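Local structure of chitooligosaccharide oxidase (Gibberella zeae, 6Y0R) at residues Y116-A121 with T139-Q144; G124-Q129 with F224-A229; A172-L177 with P262-M267; P230-Y235 with A307-W312; S288-L293 with V303-T308. The protein oxidises the C1 hydroxyl of chitooligosaccharides to the corresponding lactone, using a bicovalently bound FAD and passing the electrons to molecular oxygen to give hydrogen peroxide. One frame throughout, in Å; residues are numbered along the deposited sequence.

How the contacts relate
Read from the N terminus, the chain shows how a two-domain flavoprotein is stitched together by loops of very different length. Contact 1 closes a short loop, bringing helix 134-145 back onto strand 118-120. Contact 2 opens within that loop and closes far later, pairing strands 125-128 and 218-228, so the two cross; both belong to the FAD-binding region. Contact 3 crosses contact 2 in turn and ties helix 172-175 to the seven-stranded antiparallel sheet. Contact 4 opens inside contact 3's loop and crosses it, joining strand 233-239 to the sheet's outermost strand 305-310. Contact 5 closes a short loop on that same strand, sharing A307 and T308 with contact 4.

Contact 1: Y116-A121 with T139-Q144; sequences YSVKLA and TELWNQ
V118 and L141 form the dense part of this strand-on-helix contact: V118 CG1 lies 3.6 Å from L141 CD2, the two side chains crossing at about a right angle. V118 also packs against the aliphatic start of E140, CB to CB at 3.7 Å. The valine and the leucine are buried, and I128 and A126 of strand 125-128 pack against V118 and L141 respectively. L120 extends the apolar layer more loosely, its CB 4.2 Å from L141 CD2.

On the solvent side the exposed Q144 takes over. Chi1 of -72° sets its CG anti to the carbonyl carbon; the extended chain beyond carries the amide to the strand backbone. NE2 donates to V118 O at 2.9 Å, from above that carbonyl plane, while OE1 accepts from L120 N at 3.1 Å. The second hydrogen of NE2 goes to E140 OE1, 2.9 Å away and one helical turn earlier. In this part of the FAD-binding domain Q144 thus binds the strand edge facing away from strand 125-128. One glutamine satisfies a strand C=O and N-H that point toward the helix, and its three bonds should fix the rotation of the amide on the solvent side of the contact.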
# COMPACT_ATOMS: atom_id res chain seq x y z
N TYR A 116 -7.63 -10.48 14.02
CA TYR A 116 -7.02 -9.13 14.11
C TYR A 116 -6.14 -9.05 15.36
O TYR A 116 -5.85 -7.94 15.82
CB TYR A 116 -8.10 -8.05 14.02
CG TYR A 116 -9.24 -8.14 15.01
CD1 TYR A 116 -9.07 -7.72 16.32
CD2 TYR A 116 -10.48 -8.58 14.61
CE1 TYR A 116 -10.12 -7.81 17.23
CE2 TYR A 116 -11.54 -8.68 15.50
CZ TYR A 116 -11.35 -8.29 16.81
OH TYR A 116 -12.41 -8.35 17.66
N SER A 117 -5.63 -10.19 15.83
CA SER A 117 -4.77 -10.27 17.04
C SER A 117 -3.48 -9.48 16.82
O SER A 117 -2.84 -9.66 15.76
CB SER A 117 -4.47 -11.72 17.37
OG SER A 117 -3.49 -11.77 18.38
N VAL A 118 -3.10 -8.65 17.78
CA VAL A 118 -1.77 -8.01 17.83
C VAL A 118 -1.14 -8.41 19.16
O VAL A 118 -1.73 -8.05 20.22
CB VAL A 118 -1.90 -6.48 17.76
CG1 VAL A 118 -0.53 -5.83 17.85
CG2 VAL A 118 -2.67 -6.03 16.54
N LYS A 119 0.02 -9.06 19.12
CA LYS A 119 0.72 -9.53 20.35
C LYS A 119 2.14 -9.00 20.39
O LYS A 119 3.00 -9.49 19.63
CB LYS A 119 0.68 -11.06 20.41
CG LYS A 119 -0.71 -11.67 20.52
CD LYS A 119 -0.67 -13.19 20.58
CE LYS A 119 -2.06 -13.81 20.57
NZ LYS A 119 -1.97 -15.29 20.36
N LEU A 120 2.43 -8.21 21.27
CA LEU A 120 3.79 -7.66 21.45
C LEU A 120 4.47 -8.43 22.57
O LEU A 120 3.88 -8.49 23.68
CB LEU A 120 3.66 -6.19 21.83
CG LEU A 120 4.90 -5.38 22.15
CD1 LEU A 120 5.81 -5.27 20.95
CD2 LEU A 120 4.69 -4.02 22.82
N ALA A 121 5.67 -8.74 22.29
CA ALA A 121 6.51 -9.53 23.23
C ALA A 121 7.49 -8.59 23.94
O ALA A 121 7.72 -7.45 23.48
CB ALA A 121 7.22 -10.63 22.47
N THR A 139 -2.80 1.22 17.59
CA THR A 139 -3.42 1.39 18.94
C THR A 139 -2.85 0.32 19.88
O THR A 139 -2.44 0.63 21.03
CB THR A 139 -4.95 1.33 18.84
OG1 THR A 139 -5.35 2.44 18.03
CG2 THR A 139 -5.62 1.43 20.19
N GLU A 140 -2.84 -0.93 19.44
CA GLU A 140 -2.39 -2.07 20.29
C GLU A 140 -0.90 -1.98 20.58
O GLU A 140 -0.51 -2.19 21.72
CB GLU A 140 -2.71 -3.42 19.66
CG GLU A 140 -4.19 -3.76 19.73
CD GLU A 140 -4.70 -4.07 21.14
OE1 GLU A 140 -3.87 -4.35 22.00
OE2 GLU A 140 -5.94 -4.04 21.34
N LEU A 141 -0.05 -1.66 19.61
CA LEU A 141 1.39 -1.60 19.89
C LEU A 141 1.67 -0.43 20.83
O LEU A 141 2.57 -0.54 21.66
CB LEU A 141 2.18 -1.50 18.59
CG LEU A 141 2.10 -2.73 17.69
CD1 LEU A 141 2.96 -2.48 16.45
CD2 LEU A 141 2.55 -4.01 18.41
N TRP A 142 0.99 0.68 20.62
CA TRP A 142 1.15 1.88 21.48
C TRP A 142 0.74 1.52 22.91
O TRP A 142 1.52 1.77 23.84
CB TRP A 142 0.31 3.02 20.93
CG TRP A 142 0.30 4.24 21.80
CD1 TRP A 142 -0.76 4.66 22.54
CD2 TRP A 142 1.32 5.24 21.93
NE1 TRP A 142 -0.46 5.84 23.15
CE2 TRP A 142 0.80 6.23 22.78
CE3 TRP A 142 2.62 5.40 21.43
CZ2 TRP A 142 1.57 7.32 23.18
CZ3 TRP A 142 3.36 6.50 21.81
CH2 TRP A 142 2.83 7.47 22.65
N ASN A 143 -0.43 0.93 23.07
CA ASN A 143 -0.98 0.69 24.44
C ASN A 143 -0.20 -0.45 25.10
O ASN A 143 0.12 -0.36 26.31
CB ASN A 143 -2.46 0.37 24.37
CG ASN A 143 -3.33 1.55 23.98
OD1 ASN A 143 -2.93 2.70 24.12
ND2 ASN A 143 -4.57 1.27 23.62
N GLN A 144 0.19 -1.49 24.38
CA GLN A 144 0.87 -2.66 25.00
C GLN A 144 2.29 -2.29 25.44
O GLN A 144 2.77 -2.83 26.47
CB GLN A 144 0.87 -3.87 24.06
CG GLN A 144 -0.49 -4.53 23.89
CD GLN A 144 -0.43 -5.74 22.99
OE1 GLN A 144 0.52 -6.52 23.05
NE2 GLN A 144 -1.41 -5.87 22.11

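Contact 2: G124-Q129 with F224-A229; sequences GTAKIQ and FQTFAA
F224 and I128 meet at about a right angle, the tip CD1 of the isoleucine standing 4.0 Å from CD1 of the ring. F224 shares a sheet face with A126; chi1 of -59° sets its CG anti to the carbonyl carbon, and A126 O comes near the plane of the ring at its edge. A126 CB packs against the methyl CG2 of T226 at 3.8 Å. L149 touches both I128 and F224, and L141 and V137 of helix 134-145 touch A126 and I128.

T125 and Q225 occupy the other face as a non-hydrogen-bonded pair of the antiparallel sheet in the FAD-binding domain. The hydroxyl of T125 bonds to E223. Q225 is bent at chi2, and its NE2 donates to O of the following residue, T226, at 3.1 Å. The adjoining pair is hydrogen-bonded twice, A126 N to F224 O at 2.9 Å and F224 N to A126 O at 3.0 Å.

T226 grips G124 O twice: OG1 at 2.6 Å, in the carbonyl plane and on a lone pair, and N at 2.9 Å. R147 NE also bonds to that hydroxyl. Two donors thus satisfy the buried G124 carbonyl and probably fix the threonine's rotation.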
# COMPACT_ATOMS: atom_id res chain seq x y z
N GLY A 124 10.36 -6.74 22.08
CA GLY A 124 10.02 -5.73 21.06
C GLY A 124 9.60 -6.35 19.73
O GLY A 124 9.20 -5.63 18.80
N THR A 125 9.61 -7.67 19.64
CA THR A 125 9.00 -8.38 18.48
C THR A 125 7.48 -8.44 18.64
O THR A 125 6.96 -8.44 19.77
CB THR A 125 9.59 -9.78 18.31
OG1 THR A 125 9.04 -10.31 17.11
CG2 THR A 125 9.19 -10.70 19.43
N ALA A 126 6.74 -8.48 17.55
CA ALA A 126 5.28 -8.53 17.58
C ALA A 126 4.79 -9.56 16.57
O ALA A 126 5.32 -9.59 15.47
CB ALA A 126 4.69 -7.18 17.26
N LYS A 127 3.78 -10.33 16.93
CA LYS A 127 3.11 -11.27 16.03
C LYS A 127 1.73 -10.70 15.77
O LYS A 127 0.96 -10.48 16.75
CB LYS A 127 3.02 -12.65 16.66
CG LYS A 127 4.39 -13.28 16.82
CD LYS A 127 4.37 -14.67 17.42
CE LYS A 127 5.73 -15.31 17.32
NZ LYS A 127 5.97 -16.23 18.45
N ILE A 128 1.41 -10.45 14.51
CA ILE A 128 0.16 -9.77 14.12
C ILE A 128 -0.54 -10.57 13.04
O ILE A 128 0.12 -10.98 12.07
CB ILE A 128 0.46 -8.34 13.67
CG1 ILE A 128 1.39 -7.64 14.66
CG2 ILE A 128 -0.85 -7.62 13.44
CD1 ILE A 128 1.78 -6.22 14.25
N GLN A 129 -1.82 -10.77 13.23
CA GLN A 129 -2.69 -11.38 12.20
C GLN A 129 -2.91 -10.35 11.11
O GLN A 129 -3.07 -9.17 11.38
CB GLN A 129 -3.98 -11.91 12.82
CG GLN A 129 -3.67 -13.08 13.77
CD GLN A 129 -4.92 -13.71 14.35
OE1 GLN A 129 -5.90 -13.04 14.70
NE2 GLN A 129 -4.96 -15.04 14.32
N PHE A 224 7.23 -8.99 13.30
CA PHE A 224 8.03 -7.76 13.07
C PHE A 224 8.93 -7.45 14.26
O PHE A 224 8.55 -7.75 15.41
CB PHE A 224 7.12 -6.54 12.90
CG PHE A 224 6.13 -6.61 11.77
CD1 PHE A 224 4.92 -7.28 11.93
CD2 PHE A 224 6.45 -6.05 10.53
CE1 PHE A 224 4.03 -7.36 10.87
CE2 PHE A 224 5.56 -6.14 9.48
CZ PHE A 224 4.34 -6.77 9.66
N GLN A 225 10.02 -6.77 14.00
CA GLN A 225 10.81 -6.07 15.03
C GLN A 225 10.26 -4.65 15.12
O GLN A 225 10.52 -3.84 14.20
CB GLN A 225 12.30 -6.07 14.71
CG GLN A 225 13.12 -5.35 15.78
CD GLN A 225 12.91 -5.90 17.17
OE1 GLN A 225 13.01 -7.11 17.38
NE2 GLN A 225 12.55 -5.05 18.13
N THR A 226 9.47 -4.36 16.16
CA THR A 226 8.95 -3.00 16.37
C THR A 226 10.08 -2.02 16.70
O THR A 226 11.17 -2.45 17.14
CB THR A 226 7.86 -2.95 17.46
OG1 THR A 226 8.53 -3.11 18.71
CG2 THR A 226 6.76 -3.97 17.24
N PHE A 227 9.79 -0.73 16.58
CA PHE A 227 10.67 0.35 17.09
C PHE A 227 9.92 1.09 18.20
O PHE A 227 8.68 0.94 18.35
CB PHE A 227 11.18 1.30 16.01
CG PHE A 227 10.11 1.91 15.14
CD1 PHE A 227 9.48 3.09 15.50
CD2 PHE A 227 9.76 1.30 13.95
CE1 PHE A 227 8.50 3.65 14.69
CE2 PHE A 227 8.76 1.85 13.16
CZ PHE A 227 8.14 3.02 13.52
N ALA A 228 10.66 1.78 19.04
CA ALA A 228 10.04 2.61 20.10
C ALA A 228 9.18 3.70 19.42
O ALA A 228 9.71 4.45 18.59
CB ALA A 228 11.13 3.20 20.96
N ALA A 229 7.93 3.83 19.81
CA ALA A 229 6.98 4.84 19.29
C ALA A 229 7.47 6.20 19.77
O ALA A 229 7.66 6.40 20.98
CB ALA A 229 5.60 4.53 19.77

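Contact 3: A172-L177 with P262-M267; sequences ARKHGL and PAEITM
R173, in the short helix 172-175, and T266, in strand 265-272, are joined through backbone and hydroxyl, R173 N donating to T266 OG1 at 3.0 Å, while a type I turn from P262 to I265 carries the chain past the helix, bringing the CA atoms of K174 and A263 within 4.6 Å. The arginine side chain slides past T266 in the opposite direction and bends at chi3 (70°), which turns NE aside. NH1 bridges both ends of the turn, reaching P262 O at 2.9 Å and I265 O at 3.0 Å. Both oxygens lie in the guanidinium plane, at its edge. NH1 stands above the plane of the P262 carbonyl, whereas I265 N, which closes the turn, approaches that oxygen from the opposite face.

Here a helix of the FAD-binding domain meets the start of a strand in the large antiparallel sheet, so the buried arginine acts across the seam between them; its NE is taken by G380 O. A172 holds its side chain about 8 Å from the FAD.

Toward the surface, K174 and E264 lie side by side, pointing the same way. K174 NZ makes a salt bridge to E264 OE2 at 2.8 Å, on its syn side but tilted well out of the carboxylate plane, and K174 CD rests 3.8 Å from A263 CB.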
# COMPACT_ATOMS: atom_id res chain seq x y z
N ALA A 172 8.65 6.44 6.88
CA ALA A 172 9.30 5.49 5.95
C ALA A 172 10.80 5.79 5.82
O ALA A 172 11.59 4.85 5.72
CB ALA A 172 8.61 5.57 4.60
N ARG A 173 11.19 7.04 5.71
CA ARG A 173 12.60 7.33 5.39
C ARG A 173 13.45 6.98 6.61
O ARG A 173 14.63 6.68 6.41
CB ARG A 173 12.82 8.75 4.93
CG ARG A 173 12.12 9.03 3.60
CD ARG A 173 12.42 10.38 3.01
NE ARG A 173 13.79 10.50 2.51
CZ ARG A 173 14.79 11.09 3.13
NH1 ARG A 173 14.63 11.59 4.34
NH2 ARG A 173 15.96 11.16 2.51
N LYS A 174 12.87 6.94 7.81
CA LYS A 174 13.68 6.53 9.00
C LYS A 174 13.64 5.01 9.21
O LYS A 174 14.69 4.42 9.57
CB LYS A 174 13.20 7.24 10.24
CG LYS A 174 13.99 6.94 11.50
CD LYS A 174 15.40 7.51 11.44
CE LYS A 174 16.20 7.10 12.67
NZ LYS A 174 17.46 7.84 12.72
N HIS A 175 12.49 4.38 9.03
CA HIS A 175 12.28 2.98 9.48
C HIS A 175 11.97 2.03 8.31
O HIS A 175 11.97 0.83 8.53
CB HIS A 175 11.21 2.91 10.56
CG HIS A 175 11.63 3.54 11.84
ND1 HIS A 175 12.64 3.01 12.63
CD2 HIS A 175 11.21 4.67 12.45
CE1 HIS A 175 12.79 3.81 13.70
NE2 HIS A 175 11.95 4.84 13.60
N GLY A 176 11.79 2.56 7.11
CA GLY A 176 11.56 1.74 5.91
C GLY A 176 10.10 1.56 5.60
O GLY A 176 9.23 2.13 6.30
N LEU A 177 9.84 0.66 4.65
CA LEU A 177 8.49 0.19 4.37
C LEU A 177 8.07 -0.75 5.48
O LEU A 177 8.93 -1.25 6.24
CB LEU A 177 8.44 -0.56 3.03
CG LEU A 177 8.94 0.23 1.83
CD1 LEU A 177 9.19 -0.69 0.63
CD2 LEU A 177 7.99 1.35 1.49
N PRO A 262 17.84 14.64 6.17
CA PRO A 262 17.97 13.56 7.14
C PRO A 262 16.81 12.57 7.12
O PRO A 262 15.69 12.95 6.72
CB PRO A 262 18.02 14.26 8.51
CG PRO A 262 18.42 15.69 8.17
CD PRO A 262 17.83 15.96 6.80
N ALA A 263 17.09 11.36 7.59
CA ALA A 263 16.14 10.23 7.65
C ALA A 263 14.91 10.61 8.50
O ALA A 263 13.85 10.02 8.27
CB ALA A 263 16.83 9.01 8.21
N GLU A 264 15.06 11.49 9.49
CA GLU A 264 13.94 11.89 10.38
C GLU A 264 12.81 12.60 9.62
O GLU A 264 11.75 12.77 10.26
CB GLU A 264 14.48 12.83 11.47
CG GLU A 264 15.26 12.08 12.53
CD GLU A 264 16.64 11.59 12.14
OE1 GLU A 264 17.26 12.16 11.20
OE2 GLU A 264 17.09 10.60 12.75
N ILE A 265 13.02 13.05 8.37
CA ILE A 265 11.94 13.72 7.60
C ILE A 265 11.38 12.73 6.56
O ILE A 265 12.15 12.16 5.84
CB ILE A 265 12.42 14.98 6.88
CG1 ILE A 265 13.04 16.02 7.80
CG2 ILE A 265 11.27 15.55 6.08
CD1 ILE A 265 13.64 17.14 7.07
N THR A 266 10.06 12.57 6.51
CA THR A 266 9.33 11.96 5.39
C THR A 266 8.32 13.00 4.94
O THR A 266 7.64 13.56 5.80
CB THR A 266 8.74 10.60 5.75
OG1 THR A 266 9.75 9.66 6.16
CG2 THR A 266 7.98 10.02 4.57
N MET A 267 8.28 13.32 3.65
CA MET A 267 7.33 14.35 3.23
C MET A 267 6.92 14.15 1.78
O MET A 267 7.57 13.34 1.05
CB MET A 267 7.88 15.76 3.43
CG MET A 267 9.05 16.10 2.60
SD MET A 267 9.53 17.82 3.12
CE MET A 267 7.93 18.57 3.35

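Contact 4: P230-Y235 with A307-W312; sequences PEKITY and ATTVDW
I233 and V310 open an antiparallel ladder in which strand 305-310, outermost in its seven-stranded sheet, pairs with strand 233-239. The backbone bonds come first. I233 and V310 exchange two of them, as do Y235 and T308, while the T234-T309 pair between is non-hydrogen-bonded. Past the ladder W312 N donates to P230 O at 3.0 Å, which carries the pairing to the first turn of helix 312-320; D311 occupies the N-cap position there and its OD1 accepts from G314 N.

Among the polar side chains, T234 OG1 and T309 OG1 are hydrogen-bonded at 2.7 Å, and T234 OG1 also bonds to G284 O. The carboxylates of E231 and D311 keep their charged atoms apart; a water lies 2.8 Å from E231 OE1, and another lies 2.7 Å from E231 OE2. K146 forms a salt bridge with the glutamate and would partly offset the like charges.

Apolar contacts gather on the face of I233, Y235 and V310 and continue to P230 and W312. I233 CD1 approaches the edge of the indole of W312, 4.2 Å from CZ3, and P230 lies beside the same residue, CD to CB 3.9 Å. V310 CG1 touches Y235 CE2 at 3.9 Å, the two side chains crossing at about a right angle.

A CH-pi contact involves the tyrosine. Y235 has CG between the backbone N and the carbonyl carbon (chi1 62°), and its ring runs beside T308, whose CB sits over one face, 3.9 Å from the centroid and 28° off the ring normal.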
# COMPACT_ATOMS: atom_id res chain seq x y z
N PRO A 230 7.72 7.15 18.85
CA PRO A 230 8.23 8.45 19.23
C PRO A 230 7.34 9.17 20.26
O PRO A 230 6.10 9.21 20.12
CB PRO A 230 8.25 9.27 17.95
CG PRO A 230 8.29 8.23 16.83
CD PRO A 230 7.65 6.98 17.38
N GLU A 231 7.99 9.70 21.29
CA GLU A 231 7.34 10.61 22.27
C GLU A 231 7.05 11.97 21.61
O GLU A 231 6.05 12.60 21.92
CB GLU A 231 8.27 10.75 23.48
CG GLU A 231 7.79 11.74 24.51
CD GLU A 231 6.50 11.40 25.25
OE1 GLU A 231 6.04 10.23 25.15
OE2 GLU A 231 5.95 12.31 25.90
N LYS A 232 7.94 12.42 20.74
CA LYS A 232 7.87 13.72 20.07
C LYS A 232 8.05 13.48 18.57
O LYS A 232 9.16 13.09 18.13
CB LYS A 232 8.91 14.68 20.62
CG LYS A 232 8.66 15.14 22.06
CD LYS A 232 9.76 15.99 22.61
CE LYS A 232 9.53 16.44 24.04
NZ LYS A 232 9.68 15.34 25.03
N ILE A 233 7.01 13.80 17.82
CA ILE A 233 7.03 13.65 16.34
C ILE A 233 6.20 14.82 15.85
O ILE A 233 5.13 15.07 16.38
CB ILE A 233 6.57 12.27 15.85
CG1 ILE A 233 6.56 12.26 14.32
CG2 ILE A 233 5.21 11.83 16.39
CD1 ILE A 233 6.70 10.89 13.72
N THR A 234 6.73 15.56 14.90
CA THR A 234 6.15 16.82 14.45
C THR A 234 5.55 16.64 13.05
O THR A 234 6.32 16.46 12.12
CB THR A 234 7.20 17.93 14.50
OG1 THR A 234 7.72 18.00 15.83
CG2 THR A 234 6.65 19.26 14.08
N TYR A 235 4.26 16.86 12.91
CA TYR A 235 3.63 16.93 11.57
C TYR A 235 3.74 18.37 11.12
O TYR A 235 3.79 19.30 11.95
CB TYR A 235 2.22 16.38 11.54
CG TYR A 235 1.21 17.07 12.39
CD1 TYR A 235 0.57 18.20 11.94
CD2 TYR A 235 0.78 16.48 13.57
CE1 TYR A 235 -0.45 18.78 12.68
CE2 TYR A 235 -0.23 17.05 14.32
CZ TYR A 235 -0.82 18.23 13.89
OH TYR A 235 -1.84 18.83 14.60
N ALA A 307 3.28 23.68 11.96
CA ALA A 307 3.85 22.44 12.55
C ALA A 307 3.35 22.26 13.98
O ALA A 307 3.16 23.27 14.74
CB ALA A 307 5.35 22.47 12.52
N THR A 308 3.16 21.01 14.33
CA THR A 308 2.69 20.64 15.68
C THR A 308 3.43 19.40 16.12
O THR A 308 3.44 18.41 15.38
CB THR A 308 1.18 20.42 15.71
OG1 THR A 308 0.49 21.58 15.24
CG2 THR A 308 0.73 20.08 17.11
N THR A 309 3.99 19.44 17.33
CA THR A 309 4.61 18.25 17.92
C THR A 309 3.56 17.48 18.72
O THR A 309 2.93 18.08 19.66
CB THR A 309 5.82 18.61 18.77
OG1 THR A 309 6.71 19.38 17.97
CG2 THR A 309 6.56 17.40 19.29
N VAL A 310 3.48 16.20 18.47
CA VAL A 310 2.58 15.24 19.15
C VAL A 310 3.39 13.99 19.47
O VAL A 310 4.61 13.97 19.25
CB VAL A 310 1.36 14.95 18.26
CG1 VAL A 310 0.49 16.18 18.10
CG2 VAL A 310 1.76 14.44 16.90
N ASP A 311 2.76 12.98 20.04
CA ASP A 311 3.36 11.64 20.19
C ASP A 311 2.86 10.77 19.05
O ASP A 311 2.02 11.21 18.23
CB ASP A 311 3.12 11.07 21.60
CG ASP A 311 1.68 10.78 21.92
OD1 ASP A 311 0.90 10.42 20.99
OD2 ASP A 311 1.34 10.91 23.12
N TRP A 312 3.41 9.59 18.95
CA TRP A 312 3.11 8.68 17.83
C TRP A 312 1.60 8.47 17.67
O TRP A 312 1.05 8.54 16.56
CB TRP A 312 3.85 7.37 18.07
CG TRP A 312 3.53 6.35 17.03
CD1 TRP A 312 2.78 5.23 17.14
CD2 TRP A 312 3.92 6.45 15.66
NE1 TRP A 312 2.69 4.60 15.93
CE2 TRP A 312 3.40 5.31 15.01
CE3 TRP A 312 4.64 7.40 14.93
CZ2 TRP A 312 3.61 5.06 13.66
CZ3 TRP A 312 4.87 7.13 13.60
CH2 TRP A 312 4.37 5.99 12.98
O HOH W 1 3.34 9.81 25.53
O HOH W 2 3.59 12.87 24.76

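Contact 5: S288-L293 with V303-T308; sequences SLRKAL and VQVTAT
R290 reaches V305 with CG anti to the carbonyl carbon (chi1 -72°) and a chain extended to NE, sliding past the valine in the opposite direction. L289 has CG anti to the backbone N (chi1 179°), L293 has it anti to the carbonyl carbon, and each aims a methyl at the same branch of V305.

The guanidinium grips one backbone oxygen. R290 NH1 donates to V305 O at 2.8 Å, from above the carbonyl plane, and NH2 adds a weak bond to the same atom at 3.1 Å. A salt bridge from NH2 to E286, one turn earlier in the helix, gives this charge a second partner and probably steadies the group.

Beside the arginine the packing is apolar. V305 CG1 lies 4.1 Å from L289 CD1 and the same 4.1 Å from L293 CD1, the valine crossing both leucines obliquely. L289 CD1 also reaches A307 CB at 4.1 Å.

This is helix-on-sheet packing, in which the axes of helix segment 288-293 and strand segment 305-308 approach to 9.9 Å at 150°. Helix 286-300 packs on strand 305-310, the outermost of its sheet, nearly antiparallel to it, and continues over strand 233-239 through F236 and strand 275-283 through Y282.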
# COMPACT_ATOMS: atom_id res chain seq x y z
N SER A 288 13.40 21.91 16.04
CA SER A 288 14.36 21.11 15.24
C SER A 288 13.81 20.98 13.81
O SER A 288 14.61 21.10 12.86
CB SER A 288 14.61 19.76 15.85
OG SER A 288 15.31 19.88 17.08
N LEU A 289 12.51 20.75 13.68
CA LEU A 289 11.86 20.64 12.34
C LEU A 289 12.02 21.98 11.60
O LEU A 289 12.40 21.99 10.39
CB LEU A 289 10.39 20.25 12.52
CG LEU A 289 9.55 20.11 11.25
CD1 LEU A 289 8.90 21.41 10.87
CD2 LEU A 289 10.36 19.52 10.10
N ARG A 290 11.73 23.09 12.26
CA ARG A 290 11.84 24.42 11.61
C ARG A 290 13.28 24.66 11.17
O ARG A 290 13.46 25.15 10.05
CB ARG A 290 11.28 25.48 12.56
CG ARG A 290 9.76 25.41 12.68
CD ARG A 290 9.17 26.57 13.45
NE ARG A 290 7.74 26.44 13.59
CZ ARG A 290 6.86 26.82 12.69
NH1 ARG A 290 7.25 27.37 11.56
NH2 ARG A 290 5.57 26.68 12.94
N LYS A 291 14.27 24.29 11.99
CA LYS A 291 15.70 24.46 11.56
C LYS A 291 16.01 23.57 10.36
O LYS A 291 16.61 24.06 9.38
CB LYS A 291 16.64 24.19 12.73
CG LYS A 291 16.57 25.26 13.81
CD LYS A 291 17.34 24.93 15.09
CE LYS A 291 16.79 25.71 16.28
NZ LYS A 291 17.88 26.20 17.15
N ALA A 292 15.52 22.34 10.37
CA ALA A 292 15.78 21.35 9.29
C ALA A 292 15.15 21.80 7.97
O ALA A 292 15.74 21.48 6.89
CB ALA A 292 15.26 20.00 9.68
N LEU A 293 13.99 22.44 8.01
CA LEU A 293 13.29 22.86 6.76
C LEU A 293 13.75 24.23 6.24
O LEU A 293 13.38 24.58 5.13
CB LEU A 293 11.79 22.89 7.01
CG LEU A 293 11.10 21.55 7.01
CD1 LEU A 293 9.60 21.77 7.22
CD2 LEU A 293 11.37 20.78 5.75
N VAL A 303 6.85 31.59 1.98
CA VAL A 303 6.03 30.50 2.57
C VAL A 303 6.23 30.51 4.09
O VAL A 303 7.38 30.81 4.56
CB VAL A 303 6.40 29.15 1.94
CG1 VAL A 303 6.26 29.19 0.43
CG2 VAL A 303 7.80 28.69 2.33
N GLN A 304 5.22 30.04 4.81
CA GLN A 304 5.23 29.76 6.27
C GLN A 304 5.02 28.25 6.48
O GLN A 304 4.17 27.65 5.82
CB GLN A 304 4.12 30.53 6.99
CG GLN A 304 4.27 30.62 8.51
CD GLN A 304 3.03 30.43 9.38
OE1 GLN A 304 1.87 30.50 8.94
NE2 GLN A 304 3.27 30.17 10.65
N VAL A 305 5.83 27.70 7.36
CA VAL A 305 5.65 26.31 7.84
C VAL A 305 4.67 26.35 9.00
O VAL A 305 4.92 27.13 9.95
CB VAL A 305 7.00 25.74 8.28
CG1 VAL A 305 6.88 24.37 8.92
CG2 VAL A 305 7.97 25.71 7.11
N THR A 306 3.64 25.53 8.95
CA THR A 306 2.80 25.23 10.13
C THR A 306 3.24 23.86 10.66
O THR A 306 3.57 22.99 9.86
CB THR A 306 1.31 25.28 9.83
OG1 THR A 306 0.98 24.26 8.89
CG2 THR A 306 0.86 26.64 9.31
N ALA A 307 3.28 23.68 11.96
CA ALA A 307 3.85 22.44 12.55
C ALA A 307 3.35 22.26 13.98
O ALA A 307 3.16 23.27 14.74
CB ALA A 307 5.35 22.47 12.52
N THR A 308 3.16 21.01 14.33
CA THR A 308 2.69 20.64 15.68
C THR A 308 3.43 19.40 16.12
O THR A 308 3.44 18.41 15.38
CB THR A 308 1.18 20.42 15.71
OG1 THR A 308 0.49 21.58 15.24
CG2 THR A 308 0.73 20.08 17.11